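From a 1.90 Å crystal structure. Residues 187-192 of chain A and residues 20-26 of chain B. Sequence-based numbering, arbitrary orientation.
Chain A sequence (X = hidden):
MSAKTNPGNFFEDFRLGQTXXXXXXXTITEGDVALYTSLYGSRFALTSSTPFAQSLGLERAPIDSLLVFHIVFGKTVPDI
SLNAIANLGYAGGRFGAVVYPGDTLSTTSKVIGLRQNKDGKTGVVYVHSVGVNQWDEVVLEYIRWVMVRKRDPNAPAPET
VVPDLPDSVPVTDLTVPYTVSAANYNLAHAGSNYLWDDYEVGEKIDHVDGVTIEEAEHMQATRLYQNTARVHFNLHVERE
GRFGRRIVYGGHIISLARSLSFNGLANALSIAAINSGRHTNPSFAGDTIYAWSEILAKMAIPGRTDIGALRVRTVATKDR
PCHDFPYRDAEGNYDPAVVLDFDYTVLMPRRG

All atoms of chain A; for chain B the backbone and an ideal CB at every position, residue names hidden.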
# COMPACT_ATOMS: atom_id res chain seq x y z
N LEU A 187 24.15 -16.51 -8.90
CA LEU A 187 24.62 -15.93 -7.65
C LEU A 187 24.51 -14.40 -7.59
O LEU A 187 24.18 -13.82 -6.54
CB LEU A 187 26.07 -16.34 -7.38
CG LEU A 187 26.35 -17.81 -7.07
CD1 LEU A 187 27.84 -18.07 -7.14
CD2 LEU A 187 25.79 -18.20 -5.71
N ALA A 188 24.79 -13.74 -8.72
CA ALA A 188 24.68 -12.28 -8.79
C ALA A 188 23.22 -11.87 -8.57
O ALA A 188 22.95 -10.92 -7.83
CB ALA A 188 25.20 -11.76 -10.13
N HIS A 189 22.29 -12.58 -9.19
CA HIS A 189 20.87 -12.29 -8.98
C HIS A 189 20.44 -12.57 -7.56
O HIS A 189 19.67 -11.80 -6.99
CB HIS A 189 20.00 -13.08 -9.97
CG HIS A 189 19.97 -12.49 -11.36
ND1 HIS A 189 19.21 -13.01 -12.36
CD2 HIS A 189 20.60 -11.36 -11.90
CE1 HIS A 189 19.37 -12.27 -13.47
NE2 HIS A 189 20.22 -11.26 -13.19
N ALA A 190 20.94 -13.66 -6.95
CA ALA A 190 20.57 -13.98 -5.58
C ALA A 190 21.10 -12.91 -4.63
O ALA A 190 20.41 -12.53 -3.69
CB ALA A 190 21.08 -15.34 -5.18
N GLY A 191 22.31 -12.43 -4.88
CA GLY A 191 22.87 -11.34 -4.10
C GLY A 191 24.06 -11.69 -3.23
O GLY A 191 24.55 -10.85 -2.48
N SER A 192 24.54 -12.93 -3.31
CA SER A 192 25.73 -13.31 -2.54
C SER A 192 26.44 -14.50 -3.15
O SER A 192 25.81 -15.35 -3.79
CB SER A 192 25.36 -13.62 -1.08
OG SER A 192 26.50 -14.01 -0.33
N UNK B 20 28.89 -4.42 -13.43
CA UNK B 20 28.30 -4.97 -12.23
C UNK B 20 26.91 -5.53 -12.55
O UNK B 20 26.04 -4.81 -13.07
CB UNK B 20 28.22 -3.91 -11.13
N UNK B 21 26.72 -6.81 -12.25
CA UNK B 21 25.42 -7.46 -12.40
C UNK B 21 24.69 -7.38 -11.06
O UNK B 21 25.13 -7.98 -10.09
CB UNK B 21 25.57 -8.91 -12.86
N UNK B 22 23.62 -6.61 -11.01
CA UNK B 22 22.89 -6.38 -9.79
C UNK B 22 22.00 -7.50 -9.35
O UNK B 22 21.46 -8.23 -10.14
CB UNK B 22 22.04 -5.11 -9.94
N UNK B 23 21.79 -7.59 -8.06
CA UNK B 23 20.93 -8.57 -7.48
C UNK B 23 19.44 -8.28 -7.64
O UNK B 23 19.07 -7.21 -8.00
CB UNK B 23 21.27 -8.71 -5.99
N UNK B 24 18.62 -9.25 -7.31
CA UNK B 24 17.21 -9.04 -7.17
C UNK B 24 16.43 -8.62 -8.37
O UNK B 24 15.84 -7.59 -8.40
CB UNK B 24 16.99 -7.99 -6.08
N UNK B 25 16.39 -9.47 -9.37
CA UNK B 25 15.51 -9.27 -10.49
C UNK B 25 14.08 -9.24 -10.02
O UNK B 25 13.73 -9.87 -9.07
CB UNK B 25 15.71 -10.36 -11.54
N UNK B 26 13.27 -8.41 -10.64
CA UNK B 26 11.99 -8.09 -10.12
C UNK B 26 10.84 -8.23 -11.08
O UNK B 26 10.75 -7.50 -12.00
CB UNK B 26 12.02 -6.66 -9.58

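Chain A offers the last turn of a helix, closing at A:Gly191, where phi turns positive. A:Gly191 N still bonds back to A:Leu187 O at 2.9 Å, but the carbonyls of A:Ala188 and A:His189 lie within reach of chain B, and the imidazole of A:His189 stands beside them. A good partner here would bring a backbone donor to a carbonyl and small apolar groups to the rest.

Position 20 has extended strand angles, and its ideal CB finds nothing of chain A within 5.5 Å. This contact leaves the choice open, though a beta-branched residue suits the strand. The residue is B:Ile20, which takes no part in the contact.

At position 21 the backbone is still extended, but CA-to-CB points toward chain A, and the ideal CB lies 4.0 Å from A:Ala188 CB. A:Ala188 CB offers an apolar patch here, with the imidazole of A:His189 close by. Alanine would fit, as would valine, isoleucine or threonine. The deposited B:Val21 has chi1 in t; its CG1 packs 3.7 Å from A:Ala188 CB and also comes to 4.1 Å from A:His189 CD2, so one methyl meets both residues.

Position 22 turns its CB away, and chain A sets no demand on the side chain. What matters is the main chain. The residue is B:His22, whose ring nitrogens are hydrogen-bonded elsewhere in the structure, while its carbonyl O lies 3.7 Å from A:His189 CD2.

Position 23 sits closest to the helix end, its CA 4.0 Å from the CA of A:His189. CA-to-CB runs sideways, and the ideal CB is already 3.3 Å from A:Ala188 O and 3.6 Å from A:Gly191 CA. Such crowding favours glycine or alanine. It is B:Ala23: its CB touches A:Gly191 CA at 3.6 Å, and its CA makes a CA-H...O contact of 3.1 Å with A:Ala188 O. The fit is mutual, since an ideal CB on A:Gly191 would stand a tight 3.5 Å from B:Ala23 CB, although the backbone angles of A:Gly191 call for glycine by themselves.

Position 24 has phi and psi both near 63°, a left-handed conformation that glycine or asparagine adopts most easily. Its CB points away, but its amide must be free, which excludes proline: N donates to A:His189 O at 2.8 Å and 175°, the one direct hydrogen bond of the contact. The deposited residue, B:Thr24, adds a hydroxyl; its OG1 is 2.7 Å from a water that donates to A:Ala190 O at 3.1 Å.

At position 25 phi is -60°, CB points toward chain A, and the ideal CB lies 4.5 Å from A:His189 ND1. A compact apolar group could cover the imidazole, and the phi admits proline. B:Pro25 sets its CG over one face of the A:His189 imidazole, 4.1 Å from the centroid of that ring, a CH-pi contact.

Position 26 is extended and out of reach, so many residues would serve; B:Arg26 makes its hydrogen bonds away from this contact.

Chain B 20-26: IVHATPR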
# COMPACT_ATOMS: atom_id res chain seq x y z
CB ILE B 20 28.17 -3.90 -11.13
CG1 ILE B 20 29.55 -3.29 -10.80
CG2 ILE B 20 27.52 -4.51 -9.88
CD1 ILE B 20 29.48 -2.06 -9.93
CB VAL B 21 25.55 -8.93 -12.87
CG1 VAL B 21 24.17 -9.60 -12.96
CG2 VAL B 21 26.28 -9.00 -14.20
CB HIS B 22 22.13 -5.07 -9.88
CG HIS B 22 22.98 -3.89 -10.24
ND1 HIS B 22 23.91 -3.42 -9.44
CD2 HIS B 22 23.01 -3.11 -11.36
CE1 HIS B 22 24.50 -2.39 -10.00
NE2 HIS B 22 23.96 -2.20 -11.17
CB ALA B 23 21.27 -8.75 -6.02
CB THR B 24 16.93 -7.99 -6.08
OG1 THR B 24 17.92 -8.10 -5.09
CG2 THR B 24 15.61 -8.20 -5.47
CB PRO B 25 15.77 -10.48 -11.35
CG PRO B 25 16.31 -11.48 -10.46
CD PRO B 25 17.04 -10.77 -9.38
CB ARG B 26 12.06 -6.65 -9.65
CG ARG B 26 10.76 -6.10 -9.17
CD ARG B 26 10.48 -6.56 -7.76
NE ARG B 26 9.86 -5.53 -6.98
CZ ARG B 26 8.61 -5.16 -7.12
NH1 ARG B 26 7.86 -5.76 -8.00
NH2 ARG B 26 8.13 -4.21 -6.39
O HOH W 1 18.01 -10.76 -4.52
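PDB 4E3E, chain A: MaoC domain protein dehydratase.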